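Local coordinates for Lmo0488 protein (Listeria monocytogenes serovar 1/2a, PDB 5TED) that activates protocatechuate biosynthesis genes in response to shikimate as the LysR-type regulator QuiR, of which this chain is the effector-binding domain, at residues G8-M13 with G41-I46; A58-V63 with Y180-K185; S109-L114 with Y134-T139; G3-G8 with K54-I59; Q77-V82 with I153-S158. One frame throughout, in Å; residues are numbered along the deposited sequence.

How the contacts relate
Contacts 1, 2, 4 and 5 are buried, whereas contact 3 lies nearer the surface. Contacts 1 and 4 both use strand 4-10 and share Gly8; contacts 2 and 4 both use strand 57-60, so these three build one lobe. Contacts 3 and 5 belong to the other, and the centres of contacts 4 and 5 are about 26 Å apart. Chemistry follows place: contact 4, which does not touch shikimate, is backbone pairing with a carboxylate at its outer end, and contacts 2 and 5 are antiparallel pairings with apolar flanks. Contacts 1 and 3 face each other across the cleft, offering polar groups to shikimate; contact 2 adds Ser61 and contact 5 adds Pro155.

Contact 1 (G8-M13 with G41-I46); sequences GFIYTM and GATKSI. With SKM ((3R,4S,5R)-3,4,5-trihydroxycyclohex-1-ene-1-carboxylic acid), chain D.
This is a buried contact between the ends of two neighbouring parallel strands, where 4-10 runs into a short turn and 35-41 passes into helix 43-51 beside the shikimate. Between 8-13 and 41-46 one backbone hydrogen bond forms, Gly41 N to Phe9 O at 3.1 Å, with the donor above the carbonyl plane. Next to it the Tyr11 ring lies across Gly41, whose CA sits 4.0 Å from the ring centroid, over one face but offset toward the rim. With CG anti to its carbonyl carbon, Tyr11 carries its OH across the cleft to Glu136, while its edge faces shikimate O12. This strand end and helix start form one wall of the cleft in an effector domain of the periplasmic-binding-protein type, to which the LysR family belongs. Here the start of helix 43-51 receives the carboxylate: Thr43 N gives a 2.8 Å bond to shikimate O2, and Thr43 OG1 a very short one of 2.4 Å to the same O2, a grip the helix dipole may strengthen. Ile10 runs alongside Thr43, its CG2 placed 3.5 Å from shikimate O2. One helical turn on, Ile46 points toward strand 4-10, and its CD1 packs 3.8 Å from Ile10 CG2.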
# COMPACT_ATOMS: atom_id res chain seq x y z
N GLY A 8 0.18 14.49 -0.74
CA GLY A 8 0.88 13.24 -1.02
C GLY A 8 1.64 12.78 0.20
O GLY A 8 2.21 13.60 0.92
N PHE A 9 1.65 11.47 0.44
CA PHE A 9 2.30 10.98 1.65
C PHE A 9 2.81 9.55 1.50
O PHE A 9 2.35 8.77 0.65
CB PHE A 9 1.37 11.09 2.86
CG PHE A 9 0.02 10.43 2.70
CD1 PHE A 9 -0.14 9.08 2.99
CD2 PHE A 9 -1.10 11.17 2.32
CE1 PHE A 9 -1.40 8.47 2.90
CE2 PHE A 9 -2.36 10.57 2.23
CZ PHE A 9 -2.51 9.23 2.51
N ILE A 10 3.79 9.22 2.34
CA ILE A 10 4.36 7.88 2.36
C ILE A 10 3.35 6.93 2.98
O ILE A 10 2.56 7.30 3.85
CB ILE A 10 5.70 7.86 3.13
CG1 ILE A 10 5.50 8.39 4.55
CG2 ILE A 10 6.74 8.70 2.42
CD1 ILE A 10 6.82 8.40 5.39
N TYR A 11 3.40 5.67 2.51
CA TYR A 11 2.33 4.71 2.76
C TYR A 11 1.93 4.62 4.23
O TYR A 11 0.74 4.48 4.55
CB TYR A 11 2.77 3.35 2.27
CG TYR A 11 3.03 3.26 0.80
CD1 TYR A 11 1.98 3.25 -0.11
CD2 TYR A 11 4.33 3.16 0.31
CE1 TYR A 11 2.22 3.14 -1.48
CE2 TYR A 11 4.58 3.05 -1.06
CZ TYR A 11 3.52 3.04 -1.94
OH TYR A 11 3.74 2.92 -3.29
N THR A 12 2.91 4.56 5.13
CA THR A 12 2.49 4.25 6.49
C THR A 12 1.63 5.36 7.08
O THR A 12 1.01 5.14 8.13
CB THR A 12 3.68 3.98 7.43
OG1 THR A 12 4.54 5.12 7.50
CG2 THR A 12 4.47 2.73 6.98
N MET A 13 1.56 6.53 6.45
CA MET A 13 0.75 7.60 7.03
C MET A 13 -0.74 7.43 6.76
O MET A 13 -1.54 8.15 7.37
CB MET A 13 1.23 8.96 6.52
CG MET A 13 2.67 9.30 6.92
SD MET A 13 2.92 9.69 8.67
CE MET A 13 3.28 8.08 9.36
N GLY A 41 2.74 7.01 -1.83
CA GLY A 41 3.93 6.56 -2.54
C GLY A 41 5.17 6.60 -1.66
O GLY A 41 5.09 6.85 -0.45
N ALA A 42 6.31 6.32 -2.29
CA ALA A 42 7.62 6.39 -1.63
C ALA A 42 8.21 7.79 -1.79
O ALA A 42 7.88 8.54 -2.71
CB ALA A 42 8.58 5.33 -2.18
N THR A 43 9.12 8.14 -0.86
CA THR A 43 9.68 9.49 -0.80
C THR A 43 10.30 9.92 -2.12
O THR A 43 10.17 11.08 -2.54
CB THR A 43 10.72 9.59 0.32
OG1 THR A 43 10.10 9.46 1.60
CG2 THR A 43 11.45 10.93 0.28
N LYS A 44 11.03 9.02 -2.78
CA LYS A 44 11.76 9.45 -3.97
C LYS A 44 10.81 9.80 -5.12
O LYS A 44 11.10 10.71 -5.90
CB LYS A 44 12.77 8.37 -4.36
CG LYS A 44 13.94 8.25 -3.35
CD LYS A 44 14.69 9.59 -3.17
CE LYS A 44 15.92 9.48 -2.27
NZ LYS A 44 15.65 9.48 -0.79
N SER A 45 9.64 9.16 -5.20
CA SER A 45 8.63 9.60 -6.17
C SER A 45 7.91 10.87 -5.72
O SER A 45 7.57 11.72 -6.55
CB SER A 45 7.64 8.46 -6.44
OG SER A 45 6.44 8.64 -5.72
N ILE A 46 7.69 11.02 -4.41
CA ILE A 46 6.90 12.14 -3.88
C ILE A 46 7.59 13.47 -4.15
O ILE A 46 6.93 14.48 -4.43
CB ILE A 46 6.64 11.92 -2.37
CG1 ILE A 46 5.53 10.87 -2.18
CG2 ILE A 46 6.34 13.25 -1.66
CD1 ILE A 46 5.38 10.37 -0.74
O12 SKM D . 6.30 3.01 3.37
C8 SKM D . 7.60 2.48 3.09
C6 SKM D . 8.05 2.90 1.86
O7 SKM D . 9.35 2.38 1.59
C5 SKM D . 8.19 4.54 1.74
C4 SKM D . 8.95 5.14 2.84
C1 SKM D . 9.56 6.54 2.74
O2 SKM D . 9.74 7.04 1.59
O3 SKM D . 9.89 7.18 3.79
C10 SKM D . 9.07 4.33 4.22
C9 SKM D . 8.66 2.96 4.31
O11 SKM D . 8.04 2.77 5.52

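Contact 2 (A58-V63 with Y180-K185); sequences AICSYV and YLASLK. With SKM ((3R,4S,5R)-3,4,5-trihydroxycyclohex-1-ene-1-carboxylic acid), chain D.
Tyr180 gives up the most surface here, and it works with both its backbone and its ring. Its N and O form a hydrogen-bonded antiparallel pair with Cys60: Tyr180 N reaches Cys60 O at 2.8 Å, nearly along the C=O axis, and Cys60 N returns a bond to Tyr180 O at 2.9 Å. With CG anti to the carbonyl carbon (chi1 -63°), the ring reaches past the Cys60 carbonyl, which lies at its edge, and CE1 of Tyr180 meets CB of Tyr62 at 3.5 Å. The Tyr62 ring turns its edge to the face of Tyr180, an edge-to-face pair with centroids 5.8 Å apart and planes at 51°.

Ala58 and Ala182 make the second hydrogen-bonded pair. Ala182 N to Ala58 O is short and almost straight, 2.7 Å and 174°, and Ala58 N answers to Ala182 O. Both methyls lie on the same sheet face as Cys60, whose SG is 4.1 Å from Ala182 CB. On the face holding Ile59 and Leu181, these two side chains cross obliquely, CG1 of Ile59 against CD2 of Leu181 at 3.7 Å.

Next along the chain, Ser61 OG donates to shikimate O3 at 2.5 Å while also bonding Arg177. The pairing belongs to the central mixed sheet of one lobe of the effector domain. Strand 57-60 lies between strands 4-10 and 177-184; helix 43-51 covers the alanine face through Ile46 and Leu50, and strand 69-84 continues the sheet beyond 177-184, with its Phe71 meeting Tyr62 edge-to-face.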
# COMPACT_ATOMS: atom_id res chain seq x y z
N ALA A 58 3.39 17.60 1.12
CA ALA A 58 3.72 16.19 1.22
C ALA A 58 4.14 15.85 2.64
O ALA A 58 4.59 16.71 3.39
CB ALA A 58 4.82 15.79 0.23
N ILE A 59 3.96 14.58 2.99
CA ILE A 59 4.45 14.03 4.24
C ILE A 59 5.38 12.88 3.88
O ILE A 59 4.94 11.88 3.30
CB ILE A 59 3.30 13.53 5.13
CG1 ILE A 59 2.33 14.69 5.47
CG2 ILE A 59 3.88 12.85 6.39
CD1 ILE A 59 1.05 14.26 6.22
N CYS A 60 6.67 13.03 4.21
CA CYS A 60 7.64 12.06 3.71
C CYS A 60 8.94 12.14 4.51
O CYS A 60 9.03 12.86 5.52
CB CYS A 60 7.90 12.28 2.21
SG CYS A 60 8.70 13.86 1.85
N SER A 61 9.95 11.38 4.07
CA SER A 61 11.26 11.38 4.69
C SER A 61 12.06 12.61 4.26
O SER A 61 11.85 13.16 3.17
CB SER A 61 12.06 10.12 4.31
OG SER A 61 11.42 8.94 4.78
N TYR A 62 12.97 13.03 5.12
CA TYR A 62 13.92 14.06 4.74
C TYR A 62 14.83 13.56 3.62
O TYR A 62 15.22 12.39 3.60
CB TYR A 62 14.76 14.47 5.95
CG TYR A 62 15.80 15.53 5.66
CD1 TYR A 62 15.43 16.86 5.48
CD2 TYR A 62 17.15 15.21 5.58
CE1 TYR A 62 16.37 17.84 5.22
CE2 TYR A 62 18.10 16.20 5.32
CZ TYR A 62 17.70 17.50 5.14
OH TYR A 62 18.63 18.48 4.88
N VAL A 63 15.18 14.45 2.69
CA VAL A 63 16.08 14.12 1.59
C VAL A 63 17.16 15.18 1.54
O VAL A 63 16.86 16.37 1.45
CB VAL A 63 15.34 14.03 0.24
CG1 VAL A 63 16.33 13.72 -0.89
CG2 VAL A 63 14.27 12.96 0.29
N TYR A 180 8.50 14.25 7.93
CA TYR A 180 8.44 15.69 7.74
C TYR A 180 7.26 16.09 6.88
O TYR A 180 6.82 15.34 6.01
CB TYR A 180 9.73 16.20 7.08
CG TYR A 180 10.93 15.96 7.94
CD1 TYR A 180 11.54 14.71 7.99
CD2 TYR A 180 11.45 16.98 8.73
CE1 TYR A 180 12.64 14.47 8.79
CE2 TYR A 180 12.56 16.74 9.55
CZ TYR A 180 13.15 15.49 9.57
OH TYR A 180 14.24 15.26 10.36
N LEU A 181 6.74 17.28 7.16
CA LEU A 181 5.81 17.95 6.26
C LEU A 181 6.66 18.74 5.27
O LEU A 181 7.46 19.60 5.68
CB LEU A 181 4.85 18.85 7.03
CG LEU A 181 3.64 19.44 6.29
CD1 LEU A 181 4.06 20.30 5.12
CD2 LEU A 181 2.72 18.35 5.83
N ALA A 182 6.54 18.41 4.00
CA ALA A 182 7.40 19.00 2.97
C ALA A 182 6.57 19.88 2.04
O ALA A 182 5.42 19.55 1.71
CB ALA A 182 8.12 17.90 2.18
N SER A 183 7.15 21.02 1.65
CA SER A 183 6.52 21.97 0.74
C SER A 183 7.60 22.70 -0.05
O SER A 183 8.77 22.70 0.32
CB SER A 183 5.65 22.98 1.50
OG SER A 183 6.42 23.74 2.41
N LEU A 184 7.18 23.33 -1.16
CA LEU A 184 8.12 24.10 -1.97
C LEU A 184 8.47 25.39 -1.26
O LEU A 184 7.59 26.17 -0.90
CB LEU A 184 7.53 24.43 -3.34
CG LEU A 184 7.51 23.36 -4.42
CD1 LEU A 184 7.00 23.98 -5.74
CD2 LEU A 184 8.90 22.75 -4.57
N LYS A 185 9.77 25.64 -1.12
CA LYS A 185 10.22 26.83 -0.41
C LYS A 185 9.89 28.10 -1.19
O LYS A 185 9.98 28.14 -2.42
CB LYS A 185 11.73 26.73 -0.18
CG LYS A 185 12.23 27.40 1.08
CD LYS A 185 13.69 27.03 1.36
CE LYS A 185 13.79 25.58 1.86
NZ LYS A 185 15.11 25.27 2.49
O12 SKM D . 6.30 3.01 3.37
C8 SKM D . 7.60 2.48 3.09
C6 SKM D . 8.05 2.90 1.86
O7 SKM D . 9.35 2.38 1.59
C5 SKM D . 8.19 4.54 1.74
C4 SKM D . 8.95 5.14 2.84
C1 SKM D . 9.56 6.54 2.74
O2 SKM D . 9.74 7.04 1.59
O3 SKM D . 9.89 7.18 3.79
C10 SKM D . 9.07 4.33 4.22
C9 SKM D . 8.66 2.96 4.31
O11 SKM D . 8.04 2.77 5.52

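Contact 3 (S109-L114 with Y134-T139); sequences SDTSGL and YVEEDT. With SKM ((3R,4S,5R)-3,4,5-trihydroxycyclohex-1-ene-1-carboxylic acid), chain D.
A type I turn from Ser109 to Ser112 leaves the end of strand 104-108 and is tied to strand 130-135 by Ser109 N, which bonds Val135 O at 3.0 Å from well above the carbonyl plane. Ser109 OG, in the crowded position between its N and carbonyl carbon, donates to Thr111 OG1 at 2.9 Å, and Thr111 OG1 in turn donates to Glu136 OE2 at 2.6 Å. Glu136 stretches out fully extended to cross Thr111 at about a right angle and uses the anti lone pair of OE2; its OE1 takes the hydroxyl of Tyr11, across the cleft. This loop, between a parallel strand and a helix, is part of the ligand-binding rim of this periplasmic-binding-protein-type lobe, and five residues here line the shikimate pocket. Ser112 OG accepts from Leu114 N, capping the turn into helix 115-124. Ser112 OG also donates to shikimate O7 at 2.8 Å, and O7 in turn donates to Glu136 O. Gly113 N binds shikimate O2 at 2.8 Å. Asp138, with CG anti to its carbonyl carbon, straddles two hydroxyls: OD1 accepts from shikimate O12 at 2.6 Å, OD2 from shikimate O11 at 2.8 Å. Leu114 adds an apolar wall, its CG 4.0 Å from shikimate C10. At the subunit interface, Gln40 of the second subunit accepts from the backbone N of Glu136 and Glu137.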
# COMPACT_ATOMS: atom_id res chain seq x y z
N SER A 109 13.40 -1.10 -1.07
CA SER A 109 14.03 -0.70 -2.32
C SER A 109 14.61 0.71 -2.21
O SER A 109 14.34 1.45 -1.26
CB SER A 109 13.01 -0.73 -3.46
OG SER A 109 11.94 0.14 -3.17
N ASP A 110 15.42 1.08 -3.21
CA ASP A 110 16.09 2.37 -3.26
C ASP A 110 15.12 3.54 -3.29
O ASP A 110 15.52 4.67 -2.98
CB ASP A 110 16.99 2.46 -4.49
CG ASP A 110 18.04 1.39 -4.53
OD1 ASP A 110 18.41 0.85 -3.47
OD2 ASP A 110 18.51 1.07 -5.65
N THR A 111 13.88 3.33 -3.73
CA THR A 111 12.90 4.40 -3.74
C THR A 111 12.48 4.83 -2.33
O THR A 111 11.88 5.90 -2.17
CB THR A 111 11.66 3.98 -4.53
OG1 THR A 111 11.11 2.78 -3.96
CG2 THR A 111 12.02 3.71 -5.99
N SER A 112 12.79 4.03 -1.31
CA SER A 112 12.31 4.29 0.04
C SER A 112 13.12 5.40 0.70
O SER A 112 14.35 5.30 0.82
CB SER A 112 12.40 3.03 0.89
OG SER A 112 11.95 3.30 2.21
N GLY A 113 12.43 6.45 1.16
CA GLY A 113 13.08 7.48 1.95
C GLY A 113 13.61 6.99 3.29
O GLY A 113 14.34 7.74 3.94
N LEU A 114 13.28 5.76 3.70
CA LEU A 114 13.86 5.18 4.90
C LEU A 114 15.27 4.65 4.68
O LEU A 114 15.99 4.42 5.65
CB LEU A 114 12.98 4.03 5.40
CG LEU A 114 12.22 4.19 6.70
CD1 LEU A 114 11.62 2.84 7.07
CD2 LEU A 114 13.12 4.72 7.80
N TYR A 134 13.87 -7.26 -2.52
CA TYR A 134 13.47 -5.89 -2.22
C TYR A 134 11.96 -5.75 -2.35
O TYR A 134 11.32 -6.42 -3.19
CB TYR A 134 14.15 -4.87 -3.14
CG TYR A 134 15.66 -4.75 -2.98
CD1 TYR A 134 16.23 -3.90 -2.05
CD2 TYR A 134 16.53 -5.48 -3.80
CE1 TYR A 134 17.60 -3.77 -1.92
CE2 TYR A 134 17.91 -5.35 -3.68
CZ TYR A 134 18.44 -4.50 -2.73
OH TYR A 134 19.80 -4.36 -2.59
N VAL A 135 11.38 -4.88 -1.52
CA VAL A 135 9.99 -4.45 -1.63
C VAL A 135 9.93 -2.97 -1.31
O VAL A 135 10.80 -2.42 -0.62
CB VAL A 135 9.00 -5.22 -0.70
CG1 VAL A 135 9.38 -6.68 -0.58
CG2 VAL A 135 8.93 -4.58 0.65
N GLU A 136 8.88 -2.31 -1.78
CA GLU A 136 8.69 -0.89 -1.52
C GLU A 136 7.70 -0.63 -0.38
O GLU A 136 8.00 0.15 0.52
CB GLU A 136 8.22 -0.16 -2.78
CG GLU A 136 7.96 1.32 -2.51
CD GLU A 136 7.67 2.11 -3.77
OE1 GLU A 136 6.48 2.43 -4.00
OE2 GLU A 136 8.63 2.38 -4.54
N GLU A 137 6.56 -1.29 -0.40
CA GLU A 137 5.47 -0.97 0.51
C GLU A 137 5.45 -1.92 1.72
O GLU A 137 5.89 -3.07 1.64
CB GLU A 137 4.15 -0.99 -0.26
CG GLU A 137 2.95 -0.66 0.56
CD GLU A 137 2.27 -1.89 1.07
OE1 GLU A 137 2.64 -2.99 0.60
OE2 GLU A 137 1.39 -1.75 1.94
N ASP A 138 4.92 -1.43 2.84
CA ASP A 138 5.15 -2.10 4.12
C ASP A 138 4.32 -3.36 4.27
O ASP A 138 4.80 -4.34 4.84
CB ASP A 138 4.87 -1.14 5.28
CG ASP A 138 5.56 0.19 5.08
OD1 ASP A 138 5.04 0.99 4.29
OD2 ASP A 138 6.63 0.40 5.69
N THR A 139 3.08 -3.37 3.77
CA THR A 139 2.31 -4.59 3.96
C THR A 139 2.90 -5.74 3.15
O THR A 139 2.88 -6.88 3.61
CB THR A 139 0.82 -4.38 3.64
OG1 THR A 139 0.64 -4.29 2.23
CG2 THR A 139 0.34 -3.08 4.26
O12 SKM D . 6.30 3.01 3.37
C8 SKM D . 7.60 2.48 3.09
C6 SKM D . 8.05 2.90 1.86
O7 SKM D . 9.35 2.38 1.59
C5 SKM D . 8.19 4.54 1.74
C4 SKM D . 8.95 5.14 2.84
C1 SKM D . 9.56 6.54 2.74
O2 SKM D . 9.74 7.04 1.59
O3 SKM D . 9.89 7.18 3.79
C10 SKM D . 9.07 4.33 4.22
C9 SKM D . 8.66 2.96 4.31
O11 SKM D . 8.04 2.77 5.52

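Contact 4 (G3-G8 with K54-I59); sequences GNIDLG and KFDLAI
Phe55 lays its ring flat over Gly8, whose CA stands 3.8 Å from the ring centroid and nearly on the normal, a CH-pi contact centred on the face. With only hydrogens on its CA, Gly8 meets the ring at this close range. Beside it the two strands pair in parallel: Gly8 N donates to Leu57 O at 3.1 Å, and Gly8 O accepts from Ile59 N at 2.9 Å. On the opposite face of the sheet, Leu7 CD1 packs 3.8 Å from Leu57 CB. Strand 4-10 is flanked by 35-41 on its other side, so the chain passing from 35-41 through helix 43-51 to 57-60 crosses over it, a beta-alpha-beta crossover. Just before 57-60, the Asp56 side chain extends the pairing: its OD2 accepts from Asp6 N with the anti lone pair, 2.7 Å and almost straight, while Asp56 N bonds back to Asp6 O at 2.8 Å. The carboxylates of Asp6 and Asp56 lie in nearly parallel planes, 4° apart, and their OD2 atoms are 4.0 Å from each other. A water lies within hydrogen-bonding distance of both OD2 atoms and accepts from Asn4 ND2. Asn4 turns its OD1 to Thr35 on the neighbouring strand.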
# COMPACT_ATOMS: atom_id res chain seq x y z
N GLY A 3 -11.45 25.76 -1.32
CA GLY A 3 -10.40 25.24 -2.17
C GLY A 3 -10.05 23.81 -1.81
O GLY A 3 -10.57 23.21 -0.86
N ASN A 4 -9.14 23.28 -2.61
CA ASN A 4 -8.71 21.90 -2.54
C ASN A 4 -7.26 21.82 -2.10
O ASN A 4 -6.47 22.73 -2.35
CB ASN A 4 -8.85 21.22 -3.90
CG ASN A 4 -8.42 19.77 -3.85
OD1 ASN A 4 -9.11 18.93 -3.27
ND2 ASN A 4 -7.28 19.45 -4.46
N ILE A 5 -6.93 20.73 -1.42
CA ILE A 5 -5.56 20.44 -1.01
C ILE A 5 -5.19 19.08 -1.58
O ILE A 5 -5.85 18.07 -1.30
CB ILE A 5 -5.39 20.43 0.52
CG1 ILE A 5 -5.68 21.82 1.09
CG2 ILE A 5 -3.96 19.94 0.88
CD1 ILE A 5 -5.81 21.85 2.59
N ASP A 6 -4.14 19.06 -2.39
CA ASP A 6 -3.59 17.80 -2.87
C ASP A 6 -2.46 17.40 -1.95
O ASP A 6 -1.40 18.04 -1.93
CB ASP A 6 -3.12 17.91 -4.31
CG ASP A 6 -4.26 18.08 -5.28
OD1 ASP A 6 -5.30 17.39 -5.11
OD2 ASP A 6 -4.12 18.89 -6.20
N LEU A 7 -2.67 16.33 -1.20
CA LEU A 7 -1.72 15.90 -0.18
C LEU A 7 -1.14 14.55 -0.57
O LEU A 7 -1.88 13.57 -0.68
CB LEU A 7 -2.42 15.83 1.17
CG LEU A 7 -1.55 15.37 2.33
CD1 LEU A 7 -0.49 16.47 2.63
CD2 LEU A 7 -2.49 15.14 3.51
N GLY A 8 0.18 14.49 -0.74
CA GLY A 8 0.88 13.24 -1.02
C GLY A 8 1.64 12.78 0.20
O GLY A 8 2.21 13.60 0.92
N LYS A 54 2.04 18.72 -8.48
CA LYS A 54 0.94 17.77 -8.37
C LYS A 54 0.40 17.72 -6.95
O LYS A 54 -0.81 17.56 -6.73
CB LYS A 54 1.38 16.38 -8.82
CG LYS A 54 1.38 16.20 -10.33
CD LYS A 54 1.43 14.72 -10.70
CE LYS A 54 1.18 14.51 -12.19
NZ LYS A 54 2.14 15.28 -13.03
N PHE A 55 1.29 17.83 -5.96
CA PHE A 55 0.94 17.92 -4.55
C PHE A 55 1.14 19.36 -4.08
O PHE A 55 2.13 20.01 -4.44
CB PHE A 55 1.82 16.98 -3.68
CG PHE A 55 1.87 15.55 -4.15
CD1 PHE A 55 0.83 15.00 -4.89
CD2 PHE A 55 2.97 14.75 -3.85
CE1 PHE A 55 0.89 13.67 -5.32
CE2 PHE A 55 3.04 13.44 -4.29
CZ PHE A 55 1.99 12.89 -5.02
N ASP A 56 0.19 19.86 -3.28
CA ASP A 56 0.37 21.12 -2.57
C ASP A 56 1.30 20.94 -1.37
O ASP A 56 2.08 21.85 -1.03
CB ASP A 56 -0.98 21.66 -2.10
CG ASP A 56 -1.92 21.94 -3.25
OD1 ASP A 56 -1.53 22.75 -4.13
OD2 ASP A 56 -3.03 21.37 -3.28
N LEU A 57 1.22 19.79 -0.71
CA LEU A 57 1.99 19.47 0.48
C LEU A 57 2.30 17.99 0.45
O LEU A 57 1.55 17.20 -0.12
CB LEU A 57 1.22 19.78 1.78
CG LEU A 57 0.70 21.20 2.01
CD1 LEU A 57 -0.26 21.26 3.19
CD2 LEU A 57 1.85 22.17 2.21
N ALA A 58 3.39 17.60 1.12
CA ALA A 58 3.72 16.19 1.22
C ALA A 58 4.14 15.85 2.64
O ALA A 58 4.59 16.71 3.39
CB ALA A 58 4.82 15.79 0.23
N ILE A 59 3.96 14.58 2.99
CA ILE A 59 4.45 14.03 4.24
C ILE A 59 5.38 12.88 3.88
O ILE A 59 4.94 11.88 3.30
CB ILE A 59 3.30 13.53 5.13
CG1 ILE A 59 2.33 14.69 5.47
CG2 ILE A 59 3.88 12.85 6.39
CD1 ILE A 59 1.05 14.26 6.22
O HOH W 1 -5.23 21.66 -5.13

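Contact 5 (Q77-V82 with I153-S158); sequences QELVVV and IMPKIS
Three backbone hydrogen bonds carry this antiparallel pairing, each with its donor nearly along the C=O axis. Val80 and Met154 form a hydrogen-bonded pair, Val80 N to Met154 O at 2.9 Å and Met154 N to Val80 O at 3.0 Å. Two residues on, Lys156 N donates to Glu78 O at 2.8 Å. Pro155, which has no N-H to offer, falls between them opposite Leu79 in a non-hydrogen-bonded position, so the pairing loses nothing by it. A water joins the two segments here, accepting from Glu78 N at 2.8 Å and donating to Lys156 O at 3.0 Å.

The side chains of Glu78 and Lys156 run alongside each other, but OE1 of Glu78 stays 4.2 Å from NZ of Lys156, beyond a salt bridge. Gln77 lies along Pro155 with OE1 against Pro155 CB at 3.4 Å, and both ends of its amide are satisfied: NE2 by Thr12 OG1, OE1 by Arg177 NE. Through that second bond Gln77 is in the second shell of the site, next to an arginine that bonds shikimate. Val82 CG2 packs 3.7 Å from Met154 CG, and Leu79 and Ile153 cross obliquely.

Strand 69-84 pairs with 177-184 in one lobe and with 152-155 in the other, a long strand crossing between the lobes, as in type 2 periplasmic-binding-protein folds, and Pro155 brings the 152-155 strand to the edge of the shikimate pocket.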
# COMPACT_ATOMS: atom_id res chain seq x y z
N GLN A 77 8.76 7.62 13.92
CA GLN A 77 8.46 6.19 14.03
C GLN A 77 9.61 5.49 14.73
O GLN A 77 10.74 6.00 14.80
CB GLN A 77 8.21 5.55 12.66
CG GLN A 77 7.00 6.10 11.97
CD GLN A 77 6.84 5.58 10.57
OE1 GLN A 77 7.83 5.41 9.84
NE2 GLN A 77 5.60 5.32 10.17
N GLU A 78 9.32 4.31 15.25
CA GLU A 78 10.32 3.44 15.86
C GLU A 78 10.65 2.33 14.87
O GLU A 78 9.76 1.61 14.42
CB GLU A 78 9.79 2.86 17.17
CG GLU A 78 10.73 1.87 17.84
CD GLU A 78 10.05 1.03 18.93
OE1 GLU A 78 8.85 1.28 19.23
OE2 GLU A 78 10.71 0.13 19.50
N LEU A 79 11.93 2.19 14.54
CA LEU A 79 12.37 1.05 13.74
C LEU A 79 12.47 -0.20 14.60
O LEU A 79 12.98 -0.16 15.72
CB LEU A 79 13.71 1.36 13.08
CG LEU A 79 13.64 2.38 11.95
CD1 LEU A 79 15.00 2.46 11.25
CD2 LEU A 79 12.50 2.01 11.00
N VAL A 80 11.95 -1.32 14.07
CA VAL A 80 11.99 -2.61 14.75
C VAL A 80 12.49 -3.66 13.76
O VAL A 80 12.49 -3.44 12.55
CB VAL A 80 10.61 -3.03 15.29
CG1 VAL A 80 10.21 -2.18 16.47
CG2 VAL A 80 9.53 -2.97 14.18
N VAL A 81 12.88 -4.81 14.29
CA VAL A 81 13.18 -5.97 13.46
C VAL A 81 12.01 -6.94 13.57
O VAL A 81 11.51 -7.21 14.68
CB VAL A 81 14.51 -6.63 13.88
CG1 VAL A 81 14.67 -7.98 13.20
CG2 VAL A 81 15.69 -5.72 13.49
N VAL A 82 11.54 -7.44 12.42
CA VAL A 82 10.37 -8.30 12.33
C VAL A 82 10.79 -9.64 11.73
O VAL A 82 11.48 -9.69 10.71
CB VAL A 82 9.25 -7.65 11.48
CG1 VAL A 82 7.99 -8.45 11.57
CG2 VAL A 82 9.02 -6.21 11.94
N ILE A 153 13.80 -5.07 8.79
CA ILE A 153 13.78 -3.89 9.66
C ILE A 153 12.81 -2.90 9.04
O ILE A 153 12.90 -2.59 7.85
CB ILE A 153 15.18 -3.28 9.81
CG1 ILE A 153 15.13 -2.00 10.65
CG2 ILE A 153 15.77 -2.96 8.44
CD1 ILE A 153 16.51 -1.42 10.95
N MET A 154 11.86 -2.39 9.83
CA MET A 154 10.79 -1.57 9.28
C MET A 154 10.18 -0.76 10.42
O MET A 154 10.45 -1.03 11.59
CB MET A 154 9.72 -2.43 8.58
CG MET A 154 9.00 -3.40 9.50
SD MET A 154 7.99 -4.63 8.62
CE MET A 154 6.88 -3.57 7.69
N PRO A 155 9.33 0.22 10.10
CA PRO A 155 8.66 0.98 11.16
C PRO A 155 7.70 0.10 11.94
O PRO A 155 7.02 -0.75 11.37
CB PRO A 155 7.90 2.08 10.40
CG PRO A 155 8.34 2.03 9.00
CD PRO A 155 8.91 0.64 8.76
N LYS A 156 7.61 0.35 13.24
CA LYS A 156 6.59 -0.33 14.03
C LYS A 156 5.23 0.28 13.68
O LYS A 156 5.01 1.47 13.88
CB LYS A 156 6.90 -0.19 15.52
CG LYS A 156 6.02 -1.09 16.38
CD LYS A 156 6.07 -0.68 17.85
CE LYS A 156 6.05 -1.91 18.75
NZ LYS A 156 5.85 -1.57 20.18
N ILE A 157 4.35 -0.53 13.08
CA ILE A 157 3.04 -0.08 12.65
C ILE A 157 2.00 -1.07 13.16
O ILE A 157 2.31 -2.23 13.46
CB ILE A 157 2.95 0.08 11.11
CG1 ILE A 157 3.30 -1.24 10.40
CG2 ILE A 157 3.88 1.18 10.64
CD1 ILE A 157 3.15 -1.16 8.89
N SER A 158 0.76 -0.58 13.25
CA SER A 158 -0.28 -1.33 13.96
C SER A 158 -0.58 -2.67 13.31
O SER A 158 -1.03 -3.60 14.00
CB SER A 158 -1.56 -0.48 14.07
OG SER A 158 -2.08 -0.19 12.78
O HOH W 2 6.63 3.75 15.07